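PDB 6SL9: enoyl-CoA hydratase/carnithine racemase from Thermus thermophilus JL-18, which probably acts as the PaaG isomerase of phenylacetic acid catabolism, a crotonase-family enzyme that forms oxepin-CoA. Local coordinates for residues 117-122 with 191-196; 19-24 with 30-35; 201-206 with 235-240; 109-114 with 145-150; 38-43 with 88-93. One frame throughout, in Å; residues are numbered along the deposited sequence.

How the contacts relate
The five contacts illustrate how a crotonase fold is built from small buried contacts, most of them apolar, around a mostly parallel sheet. Contact 5 and contact 2 share helix 30-45, their centres about 15 Å apart, and contact 5 reaches contact 4 where Leu91 CD1 lies 3.6 Å from Leu113 CD2. Contact 4 in turn meets contact 1, with Arg120 CD 3.3 Å from Ala114 O. Contact 3 stands farther out, its centre about 34 Å from that of contact 2 and across the chain's centre. Contacts 1, 3 and 4 all touch a second subunit. In crotonase relatives, the helix equivalent to 109-115 in contact 4 helps form the oxyanion hole, so contact 4 probably lies close to the active site.

Contact 1 of 5, residues 117-122 with 191-196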
# COMPACT_ATOMS: atom_id res chain seq x y z
N GLY A 117 -1.63 9.28 14.72
CA GLY A 117 -0.63 8.78 15.66
C GLY A 117 0.41 7.95 14.95
O GLY A 117 0.07 7.20 14.04
N ASP A 118 1.67 8.00 15.38
CA ASP A 118 2.72 7.09 14.89
C ASP A 118 2.51 5.69 15.40
O ASP A 118 2.70 4.71 14.67
CB ASP A 118 4.08 7.58 15.31
CG ASP A 118 4.41 8.93 14.77
OD1 ASP A 118 4.27 9.13 13.55
OD2 ASP A 118 4.80 9.81 15.58
N LEU A 119 2.14 5.59 16.68
CA LEU A 119 1.74 4.34 17.33
C LEU A 119 0.39 4.57 17.96
O LEU A 119 0.17 5.60 18.61
CB LEU A 119 2.78 3.88 18.36
CG LEU A 119 4.13 3.50 17.71
CD1 LEU A 119 5.22 3.27 18.69
CD2 LEU A 119 3.98 2.28 16.84
N ARG A 120 -0.52 3.62 17.73
CA ARG A 120 -1.94 3.82 18.07
C ARG A 120 -2.44 2.64 18.88
O ARG A 120 -2.26 1.49 18.49
CB ARG A 120 -2.70 3.96 16.76
CG ARG A 120 -2.26 5.15 15.92
CD ARG A 120 -2.95 5.28 14.58
NE ARG A 120 -2.76 4.11 13.74
CZ ARG A 120 -1.66 3.85 13.04
NH1 ARG A 120 -0.68 4.74 12.98
NH2 ARG A 120 -1.59 2.72 12.33
N LEU A 121 -3.10 2.94 19.99
CA LEU A 121 -3.73 1.93 20.87
C LEU A 121 -5.20 2.24 20.96
O LEU A 121 -5.61 3.41 20.88
CB LEU A 121 -3.14 2.00 22.29
CG LEU A 121 -1.68 1.68 22.47
CD1 LEU A 121 -0.85 2.90 22.15
CD2 LEU A 121 -1.38 1.28 23.89
N ALA A 122 -6.01 1.20 21.13
CA ALA A 122 -7.44 1.38 21.35
C ALA A 122 -7.87 0.62 22.59
O ALA A 122 -7.36 -0.51 22.86
CB ALA A 122 -8.22 0.84 20.18
N LEU A 191 0.67 5.61 28.10
CA LEU A 191 1.69 6.46 28.76
C LEU A 191 3.02 5.71 28.87
O LEU A 191 4.06 6.32 28.69
CB LEU A 191 1.20 6.98 30.10
CG LEU A 191 2.12 8.00 30.72
CD1 LEU A 191 2.32 9.25 29.87
CD2 LEU A 191 1.57 8.39 32.07
N SER A 192 3.00 4.44 29.22
CA SER A 192 4.25 3.64 29.31
C SER A 192 4.94 3.68 27.96
O SER A 192 6.18 3.86 27.90
CB SER A 192 3.90 2.22 29.73
OG SER A 192 5.07 1.46 29.77
N LEU A 193 4.20 3.44 26.87
CA LEU A 193 4.84 3.44 25.53
C LEU A 193 5.37 4.85 25.21
O LEU A 193 6.48 5.00 24.73
CB LEU A 193 3.79 3.00 24.50
CG LEU A 193 4.23 3.08 23.03
CD1 LEU A 193 5.43 2.21 22.81
CD2 LEU A 193 3.11 2.69 22.09
N ALA A 194 4.59 5.89 25.46
CA ALA A 194 5.05 7.27 25.22
C ALA A 194 6.30 7.57 26.03
O ALA A 194 7.20 8.22 25.51
CB ALA A 194 3.92 8.23 25.49
N LYS A 195 6.39 7.10 27.27
CA LYS A 195 7.59 7.34 28.09
C LYS A 195 8.79 6.62 27.50
O LYS A 195 9.90 7.12 27.59
CB LYS A 195 7.32 6.97 29.55
CG LYS A 195 6.51 8.01 30.30
CD LYS A 195 6.25 7.57 31.74
CE LYS A 195 5.52 8.62 32.54
NZ LYS A 195 5.45 8.29 33.98
N GLU A 196 8.60 5.43 26.96
CA GLU A 196 9.70 4.68 26.31
C GLU A 196 10.15 5.49 25.11
O GLU A 196 11.35 5.69 24.92
CB GLU A 196 9.24 3.30 25.86
CG GLU A 196 8.95 2.27 26.94
CD GLU A 196 8.75 0.85 26.43
OE1 GLU A 196 8.99 0.60 25.21
OE2 GLU A 196 8.39 -0.02 27.27
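Leu119 and Leu121 both lean on a single methyl of Leu193, with strand 119-122 on one side and the helix of 191-196 on the other. Followed outward, Leu119 begins its contact at once: its CB lies 3.9 Å from Leu193 CD2. The next atom, CG, stands anti to the carbonyl carbon (chi1 -66°), which carries the branch past that methyl instead of straight at it. At the tip, Leu119 CD1 returns to 4.0 Å from the same Leu193 CD2. The two side chains cross at about a right angle. From two residues on, Leu121 CD1 completes the grip, again 4.0 Å from Leu193 CD2.

Arg120, between them, points to the other face of the strand, where its NH1 donates to Gly117 O at 2.8 Å and also meets Gln157 of the second subunit. Such alternation follows from the extended strand. In the crotonase sheet, strand 119-123 runs parallel to its neighbours 98-102 and 179-181, and helix 186-197 lies over this face, setting Ala194 on Val99 and Leu191 on Val14 and Val16 of strand 14-19.

Contact 2 of 5, residues 19-24 with 30-35; sequences LNRPEK and GELLDA
Leu32, on the first turn of helix 30-45, receives Leu19 from the end of strand 14-19 and Arg21 from the loop that follows. The two segments open a beta-alpha-beta crossover of the crotonase fold, in which strand 14-19, helix 30-45 and the parallel strand 51-56 follow one another.

The contact across the segments is apolar. Leu32 holds its CG anti to the backbone N (chi1 -179°), which throws the fork out from the helix toward the loop. Its two methyls then divide the work: Leu32 CD2 lies 4.4 Å from Leu19 CD2, and Leu32 CD1 lies 4.3 Å from Arg21 CG. These are loose van der Waals distances, and Ile6 of strand 6-11 touches both leucines, drawing them into one apolar patch.

Polar interactions hold the loop and the helix start separately. The far end of Arg21 forms a salt bridge through NH1 to Asp66, so the aliphatic part of this arginine serves the packing while its charge is matched outside the two segments. The backbone N of Arg21 is bonded to Asn26 OD1, and that of Leu32 to Thr29 OG1. Within the loop, the short 3-10 turn closes as Lys24 N donates to Arg21 O at 3.0 Å. The turn also folds Lys24 back over the arginine, placing Lys24 CB over one face of the Arg21 guanidinium group, 3.8 Å above its plane and offset toward the rim.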
# COMPACT_ATOMS: atom_id res chain seq x y z
N LEU A 19 -8.47 15.76 24.24
CA LEU A 19 -9.65 16.43 23.66
C LEU A 19 -10.73 16.53 24.75
O LEU A 19 -11.10 15.50 25.35
CB LEU A 19 -10.20 15.67 22.43
CG LEU A 19 -9.17 15.33 21.36
CD1 LEU A 19 -9.84 14.52 20.30
CD2 LEU A 19 -8.50 16.54 20.80
N ASN A 20 -11.26 17.74 24.97
CA ASN A 20 -12.07 17.95 26.20
C ASN A 20 -13.33 18.74 25.88
O ASN A 20 -13.53 19.86 26.37
CB ASN A 20 -11.23 18.66 27.25
CG ASN A 20 -11.96 18.74 28.57
OD1 ASN A 20 -12.67 17.79 28.91
ND2 ASN A 20 -11.75 19.82 29.32
N ARG A 21 -14.22 18.11 25.13
CA ARG A 21 -15.62 18.54 24.99
C ARG A 21 -16.51 17.33 25.17
O ARG A 21 -17.26 16.92 24.26
CB ARG A 21 -15.88 19.11 23.62
CG ARG A 21 -15.31 20.42 23.16
CD ARG A 21 -16.13 20.71 21.88
NE ARG A 21 -17.51 21.17 22.06
CZ ARG A 21 -18.37 21.44 21.07
NH1 ARG A 21 -18.05 21.25 19.81
NH2 ARG A 21 -19.57 21.88 21.32
N PRO A 22 -16.44 16.68 26.34
CA PRO A 22 -17.03 15.34 26.43
C PRO A 22 -18.55 15.29 26.26
O PRO A 22 -19.08 14.29 25.78
CB PRO A 22 -16.58 14.85 27.81
CG PRO A 22 -16.27 16.14 28.58
CD PRO A 22 -15.65 17.03 27.52
N GLU A 23 -19.20 16.38 26.64
CA GLU A 23 -20.66 16.54 26.52
C GLU A 23 -21.11 16.53 25.06
O GLU A 23 -22.29 16.25 24.77
CB GLU A 23 -21.14 17.83 27.20
CG GLU A 23 -20.66 19.14 26.52
CD GLU A 23 -19.32 19.83 26.82
OE1 GLU A 23 -18.36 19.19 27.26
OE2 GLU A 23 -19.23 21.05 26.56
N LYS A 24 -20.21 16.82 24.14
CA LYS A 24 -20.47 16.77 22.67
C LYS A 24 -19.55 15.72 22.01
O LYS A 24 -19.25 15.88 20.82
CB LYS A 24 -20.28 18.18 22.09
CG LYS A 24 -21.34 19.20 22.47
CD LYS A 24 -22.63 19.03 21.65
CE LYS A 24 -23.92 19.41 22.35
NZ LYS A 24 -23.76 20.55 23.27
N GLY A 30 -13.39 24.73 14.74
CA GLY A 30 -12.19 25.54 14.43
C GLY A 30 -11.52 25.98 15.70
O GLY A 30 -10.30 26.03 15.76
N GLU A 31 -12.29 26.37 16.72
CA GLU A 31 -11.69 26.77 18.00
C GLU A 31 -10.84 25.63 18.59
O GLU A 31 -9.72 25.85 19.06
CB GLU A 31 -12.79 27.19 18.94
CG GLU A 31 -12.25 27.58 20.30
CD GLU A 31 -13.27 27.92 21.38
OE1 GLU A 31 -14.51 27.78 21.12
OE2 GLU A 31 -12.81 28.33 22.46
N LEU A 32 -11.40 24.44 18.62
CA LEU A 32 -10.68 23.26 19.11
C LEU A 32 -9.42 23.03 18.30
O LEU A 32 -8.35 22.76 18.87
CB LEU A 32 -11.59 22.04 19.24
CG LEU A 32 -10.93 20.77 19.76
CD1 LEU A 32 -12.00 19.88 20.39
CD2 LEU A 32 -10.24 19.99 18.67
N LEU A 33 -9.52 23.13 17.00
CA LEU A 33 -8.36 22.89 16.11
C LEU A 33 -7.30 23.94 16.33
O LEU A 33 -6.09 23.58 16.36
CB LEU A 33 -8.85 22.84 14.68
CG LEU A 33 -9.68 21.61 14.33
CD1 LEU A 33 -10.28 21.72 12.94
CD2 LEU A 33 -8.85 20.34 14.44
N ASP A 34 -7.69 25.23 16.54
CA ASP A 34 -6.65 26.23 16.86
C ASP A 34 -5.93 25.83 18.17
O ASP A 34 -4.73 26.01 18.26
CB ASP A 34 -7.27 27.60 16.97
CG ASP A 34 -7.65 28.22 15.62
OD1 ASP A 34 -7.17 27.76 14.59
OD2 ASP A 34 -8.32 29.27 15.67
N ALA A 35 -6.68 25.37 19.17
CA ALA A 35 -6.09 24.99 20.47
C ALA A 35 -5.21 23.75 20.29
O ALA A 35 -4.14 23.65 20.92
CB ALA A 35 -7.16 24.83 21.50

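Contact 3 of 5, residues 201-206 with 235-240; sequences PTRAYA and GQTQDH
Asp239 and Thr237 face Pro201 and Arg203 in two small contacts without a direct hydrogen bond between them. Asp239 OD2 lies against the proline, 3.6 Å from Pro201 CA, and Thr237 CG2 rests 4.1 Å from Arg203 CB, with Arg203 CG equally near. One water spans the gap: Arg203 N donates to it at 2.9 Å, and it donates in turn to Asp239 OD2 at 2.8 Å.

Thr237 is the N-cap of helix 238-249. A chi1 of 62° tucks its OG1 back over the start of the helix, where it accepts from His240 N at 3.1 Å, while CG2 is left to face the arginine. OG1 is also bonded to Ala234 O. A valine in place of Thr237 would probably leave His240 N without its side-chain capping partner and Ala234 O without the hydroxyl.

Farther out, the Asp239 carboxylate is fixed by Gln256 N on OD1 and Gly257 N on OD2, tying in the C-terminal tail. The charged end of Arg203 turns off to a salt bridge with Glu95. His240 extends to the second subunit of the trimer, bonding Ile135 O and Tyr77 OH there.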
# COMPACT_ATOMS: atom_id res chain seq x y z
N PRO A 201 15.65 7.96 20.41
CA PRO A 201 16.40 8.90 19.58
C PRO A 201 15.43 9.78 18.79
O PRO A 201 15.08 9.47 17.66
CB PRO A 201 17.24 7.99 18.67
CG PRO A 201 16.40 6.73 18.53
CD PRO A 201 15.69 6.57 19.87
N THR A 202 15.03 10.87 19.41
CA THR A 202 13.94 11.70 18.89
C THR A 202 14.22 12.17 17.45
O THR A 202 13.27 12.26 16.64
CB THR A 202 13.69 12.86 19.86
OG1 THR A 202 13.70 12.38 21.19
CG2 THR A 202 12.41 13.59 19.55
N ARG A 203 15.45 12.51 17.16
CA ARG A 203 15.78 12.96 15.79
C ARG A 203 15.57 11.82 14.79
O ARG A 203 15.10 12.07 13.64
CB ARG A 203 17.17 13.52 15.66
CG ARG A 203 17.47 14.72 16.53
CD ARG A 203 16.50 15.85 16.32
NE ARG A 203 16.48 16.29 14.92
CZ ARG A 203 15.44 16.78 14.25
NH1 ARG A 203 15.57 17.07 12.95
NH2 ARG A 203 14.27 16.92 14.82
N ALA A 204 15.97 10.62 15.13
CA ALA A 204 15.79 9.48 14.23
C ALA A 204 14.30 9.25 14.04
O ALA A 204 13.85 9.01 12.93
CB ALA A 204 16.49 8.27 14.73
N TYR A 205 13.49 9.42 15.10
CA TYR A 205 12.03 9.28 14.93
C TYR A 205 11.54 10.35 13.97
O TYR A 205 10.72 10.06 13.07
CB TYR A 205 11.30 9.37 16.27
CG TYR A 205 11.64 8.32 17.30
CD1 TYR A 205 11.90 7.01 17.00
CD2 TYR A 205 11.57 8.65 18.64
CE1 TYR A 205 12.08 6.05 17.98
CE2 TYR A 205 11.75 7.72 19.64
CZ TYR A 205 12.03 6.41 19.33
OH TYR A 205 12.22 5.49 20.31
N ALA A 206 11.92 11.59 14.17
CA ALA A 206 11.42 12.71 13.35
C ALA A 206 11.73 12.48 11.88
O ALA A 206 10.89 12.73 11.04
CB ALA A 206 12.08 13.96 13.84
N GLY A 235 23.29 11.07 11.19
CA GLY A 235 24.66 10.65 11.47
C GLY A 235 25.43 11.72 12.21
O GLY A 235 26.44 11.37 12.83
N GLN A 236 24.99 12.97 12.15
CA GLN A 236 25.71 14.07 12.81
C GLN A 236 25.16 14.34 14.21
O GLN A 236 25.70 15.17 14.92
CB GLN A 236 25.60 15.34 11.98
CG GLN A 236 26.37 15.26 10.68
CD GLN A 236 26.25 16.54 9.93
OE1 GLN A 236 26.90 17.52 10.26
NE2 GLN A 236 25.43 16.53 8.88
N THR A 237 24.16 13.59 14.64
CA THR A 237 23.55 13.80 15.96
C THR A 237 24.45 13.24 17.08
O THR A 237 25.15 12.21 16.91
CB THR A 237 22.13 13.21 16.07
OG1 THR A 237 22.18 11.78 15.90
CG2 THR A 237 21.17 13.87 15.10
N GLN A 238 24.32 13.82 18.25
CA GLN A 238 24.95 13.25 19.45
C GLN A 238 24.38 11.86 19.72
O GLN A 238 25.13 10.95 20.10
CB GLN A 238 24.69 14.16 20.64
CG GLN A 238 25.26 15.54 20.49
CD GLN A 238 26.77 15.57 20.60
OE1 GLN A 238 27.44 16.14 19.75
NE2 GLN A 238 27.32 14.97 21.65
N ASP A 239 23.10 11.66 19.44
CA ASP A 239 22.48 10.35 19.72
C ASP A 239 23.08 9.25 18.83
O ASP A 239 23.20 8.13 19.32
CB ASP A 239 20.98 10.46 19.51
CG ASP A 239 20.23 11.00 20.70
OD1 ASP A 239 20.87 11.27 21.76
OD2 ASP A 239 19.01 11.17 20.59
N HIS A 240 23.43 9.55 17.59
CA HIS A 240 24.05 8.48 16.79
C HIS A 240 25.39 8.07 17.40
O HIS A 240 25.69 6.87 17.45
CB HIS A 240 24.18 8.95 15.34
CG HIS A 240 24.97 7.95 14.56
ND1 HIS A 240 24.59 6.62 14.49
CD2 HIS A 240 26.11 8.06 13.83
CE1 HIS A 240 25.49 5.98 13.77
NE2 HIS A 240 26.41 6.80 13.33
O HOH W 1 17.91 11.29 18.03

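Contact 4 of 5, residues 109-114 with 145-150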
# COMPACT_ATOMS: atom_id res chain seq x y z
N ALA A 109 -13.77 13.15 11.10
CA ALA A 109 -12.46 13.78 11.37
C ALA A 109 -11.87 13.30 12.69
O ALA A 109 -10.67 13.41 12.89
CB ALA A 109 -12.52 15.26 11.31
N GLY A 110 -12.69 12.76 13.58
CA GLY A 110 -12.12 12.14 14.80
C GLY A 110 -11.31 10.90 14.44
O GLY A 110 -10.28 10.64 15.06
N MET A 111 -11.80 10.11 13.48
CA MET A 111 -11.04 8.97 12.95
C MET A 111 -9.78 9.49 12.24
O MET A 111 -8.69 8.95 12.45
CB MET A 111 -11.89 8.12 12.02
CG MET A 111 -11.16 6.99 11.40
SD MET A 111 -12.32 5.85 10.63
CE MET A 111 -11.21 4.64 9.93
N SER A 112 -9.91 10.53 11.41
CA SER A 112 -8.74 11.14 10.76
C SER A 112 -7.67 11.48 11.77
O SER A 112 -6.49 11.09 11.60
CB SER A 112 -9.13 12.38 9.95
OG SER A 112 -10.23 12.15 9.06
N LEU A 113 -8.05 12.19 12.84
CA LEU A 113 -7.07 12.67 13.84
C LEU A 113 -6.41 11.47 14.52
O LEU A 113 -5.21 11.43 14.72
CB LEU A 113 -7.78 13.60 14.85
CG LEU A 113 -8.15 15.00 14.33
CD1 LEU A 113 -8.80 15.84 15.42
CD2 LEU A 113 -6.94 15.80 13.83
N ALA A 114 -7.20 10.44 14.88
CA ALA A 114 -6.66 9.28 15.61
C ALA A 114 -5.59 8.61 14.74
O ALA A 114 -4.56 8.12 15.26
CB ALA A 114 -7.76 8.31 15.92
N PHE A 145 -5.72 10.25 2.42
CA PHE A 145 -4.27 9.99 2.34
C PHE A 145 -3.96 8.79 3.22
O PHE A 145 -3.35 7.82 2.76
CB PHE A 145 -3.57 11.28 2.71
CG PHE A 145 -2.06 11.18 2.74
CD1 PHE A 145 -1.41 10.80 3.90
CD2 PHE A 145 -1.27 11.55 1.67
CE1 PHE A 145 -0.04 10.66 3.94
CE2 PHE A 145 0.13 11.51 1.73
CZ PHE A 145 0.75 11.06 2.88
N LEU A 146 -4.32 8.88 4.49
CA LEU A 146 -3.89 7.86 5.44
C LEU A 146 -4.57 6.52 5.25
O LEU A 146 -3.90 5.49 5.37
CB LEU A 146 -4.20 8.34 6.87
CG LEU A 146 -3.26 9.37 7.48
CD1 LEU A 146 -3.77 9.68 8.87
CD2 LEU A 146 -1.83 8.85 7.57
N LEU A 147 -5.87 6.49 5.00
CA LEU A 147 -6.55 5.19 5.09
C LEU A 147 -6.05 4.17 4.08
O LEU A 147 -5.76 3.06 4.53
CB LEU A 147 -8.06 5.40 5.03
CG LEU A 147 -8.87 4.16 5.39
CD1 LEU A 147 -8.61 3.75 6.81
CD2 LEU A 147 -10.34 4.49 5.22
N PRO A 148 -5.89 4.49 2.80
CA PRO A 148 -5.39 3.48 1.89
C PRO A 148 -3.96 3.03 2.24
O PRO A 148 -3.63 1.85 2.04
CB PRO A 148 -5.46 4.12 0.53
CG PRO A 148 -6.28 5.38 0.69
CD PRO A 148 -6.24 5.76 2.11
N ARG A 149 -3.13 3.95 2.75
CA ARG A 149 -1.75 3.57 3.13
C ARG A 149 -1.78 2.60 4.34
O ARG A 149 -0.95 1.67 4.43
CB ARG A 149 -0.99 4.89 3.47
CG ARG A 149 -0.72 5.75 2.22
CD ARG A 149 -0.22 7.13 2.55
NE ARG A 149 0.35 7.91 1.48
CZ ARG A 149 -0.34 8.36 0.45
NH1 ARG A 149 -1.66 8.26 0.50
NH2 ARG A 149 0.24 9.08 -0.54
N LEU A 150 -2.69 2.84 5.30
CA LEU A 150 -2.73 2.04 6.54
C LEU A 150 -3.40 0.69 6.32
O LEU A 150 -2.94 -0.27 6.97
CB LEU A 150 -3.44 2.81 7.65
CG LEU A 150 -2.75 4.07 8.15
CD1 LEU A 150 -3.66 4.80 9.10
CD2 LEU A 150 -1.42 3.74 8.83
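Leu146 and Leu147, adjacent on the helix of 145-150, are the residues that reach Ser112 and Met111 on helix 109-115. Just before them, Phe145 is engaged within its own helix: the NE of Arg149 stands 3.4 Å above one face of the ring, offset toward the rim.

Leu146 comes next and sends CD1 to 4.1 Å from Ser112 O, so a methyl is laid against a backbone carbonyl. The hydroxyl of Ser112 is used otherwise, bonded to Asp140 O. Leu147 meets the longer partner: Met111 reaches over with CG anti to the backbone N (chi1 177°) and the chain extended beyond it, bringing CE to 4.2 Å from Leu147 CD1. The two side chains cross at about a right angle, and Ala156 and Leu160 of helix 153-162 also touch Leu147.

In crotonase relatives, the N-terminal end of the helix equivalent to 109-115 supplies a peptide N-H to the oxyanion hole, so this packing probably borders the active site.

The helix kinks at Pro148, whose N has no bond to the preceding turn. Arg149 then folds back, its NH1 donating to Phe145 O at 2.9 Å, and its NH2 goes to Thr215 O of the third subunit. Leu150 closes the segment, packing on Leu115 of its own chain and on Leu153 of the second subunit.

Contact 5 of 5, residues 38-43 with 88-93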
# COMPACT_ATOMS: atom_id res chain seq x y z
N ALA A 38 -1.98 24.89 18.67
CA ALA A 38 -1.15 25.62 19.62
C ALA A 38 -0.46 24.62 20.57
O ALA A 38 0.72 24.83 20.95
CB ALA A 38 -1.96 26.64 20.38
N ALA A 39 -1.17 23.58 21.00
CA ALA A 39 -0.61 22.60 21.95
C ALA A 39 0.47 21.77 21.27
O ALA A 39 1.49 21.48 21.89
CB ALA A 39 -1.70 21.73 22.47
N LEU A 40 0.24 21.33 20.03
CA LEU A 40 1.29 20.62 19.25
C LEU A 40 2.53 21.48 19.07
O LEU A 40 3.66 21.01 19.30
CB LEU A 40 0.73 20.20 17.88
CG LEU A 40 -0.41 19.20 17.90
CD1 LEU A 40 -1.05 19.11 16.53
CD2 LEU A 40 0.03 17.82 18.37
N LYS A 41 2.29 22.73 18.73
CA LYS A 41 3.43 23.67 18.58
C LYS A 41 4.20 23.82 19.91
O LYS A 41 5.43 23.82 19.91
CB LYS A 41 2.90 25.00 18.07
CG LYS A 41 3.96 26.05 17.78
CD LYS A 41 3.30 27.37 17.51
CE LYS A 41 4.29 28.47 17.21
NZ LYS A 41 3.63 29.79 17.18
N GLU A 42 3.47 24.01 21.01
CA GLU A 42 4.15 24.18 22.32
C GLU A 42 4.94 22.91 22.66
O GLU A 42 6.06 23.03 23.12
CB GLU A 42 3.10 24.41 23.45
CG GLU A 42 3.66 24.63 24.84
CD GLU A 42 2.57 25.17 25.79
OE1 GLU A 42 2.04 24.37 26.54
OE2 GLU A 42 2.20 26.36 25.66
N GLY A 43 4.35 21.74 22.42
CA GLY A 43 5.05 20.50 22.71
C GLY A 43 6.29 20.35 21.85
O GLY A 43 7.33 19.88 22.35
N VAL A 88 -3.57 19.42 10.39
CA VAL A 88 -3.12 18.11 9.86
C VAL A 88 -1.68 18.20 9.40
O VAL A 88 -0.90 17.26 9.61
CB VAL A 88 -4.07 17.61 8.78
CG1 VAL A 88 -3.56 16.33 8.18
CG2 VAL A 88 -5.47 17.41 9.35
N GLU A 89 -1.31 19.31 8.76
CA GLU A 89 0.10 19.48 8.41
C GLU A 89 0.97 19.38 9.66
O GLU A 89 2.02 18.72 9.63
CB GLU A 89 0.31 20.85 7.74
CG GLU A 89 -0.21 20.91 6.32
CD GLU A 89 0.70 20.33 5.27
OE1 GLU A 89 0.30 20.40 4.08
OE2 GLU A 89 1.78 19.80 5.61
N ALA A 90 0.56 20.04 10.74
CA ALA A 90 1.33 20.04 12.00
C ALA A 90 1.45 18.61 12.52
O ALA A 90 2.56 18.24 12.91
CB ALA A 90 0.70 20.95 13.05
N LEU A 91 0.36 17.86 12.55
CA LEU A 91 0.46 16.47 13.01
C LEU A 91 1.42 15.73 12.10
O LEU A 91 2.24 14.94 12.60
CB LEU A 91 -0.91 15.83 12.94
CG LEU A 91 -1.86 16.26 14.06
CD1 LEU A 91 -3.33 15.95 13.70
CD2 LEU A 91 -1.49 15.56 15.37
N SER A 92 1.28 15.89 10.79
CA SER A 92 2.02 15.03 9.86
C SER A 92 3.52 15.20 10.01
O SER A 92 4.28 14.24 9.81
CB SER A 92 1.60 15.28 8.45
OG SER A 92 2.09 16.51 7.94
N GLY A 93 3.95 16.43 10.29
CA GLY A 93 5.38 16.79 10.31
C GLY A 93 5.98 16.87 11.68
O GLY A 93 7.12 17.24 11.78
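Two helices from successive beta-alpha-beta crossovers meet here, helix 30-45 through Leu40 and helix 77-93 through Ala90 and Leu91. Leu40 carries its side of the joint alone. With chi1 at -64°, its CG swings to the side of the backbone N, and the fork projects toward the other helix with CD1 in front. That methyl meets both residues, lying 3.8 Å from Leu91 CD2 and 4.3 Å from Ala90 CB. The second methyl, Leu40 CD2, comes to 4.1 Å from Leu91 CD2, so both branches of Leu40 rest on one branch of Leu91. The backbones come close at this point, with Leu40 CA 7.3 Å from Ala90 CA, a spacing that the small alanine permits.

The apolar packing continues outward: Leu40 also touches Leu17 of strand 14-19, and Leu91 packs on Trp116. Beyond the leucines, within 88-93, Glu89 O gathers two bonds. Ser92 OG donates to Glu89 O at 2.8 Å, and Gly93 N reaches the same carbonyl at 3.1 Å, both from one face of its plane. Glu89 itself turns to the third subunit, where its OE1 meets Thr221 OG1.

Helices following strands 14-19 and 51-56 and packed side by side as these are form part of the spiral alpha/beta core of the crotonase fold.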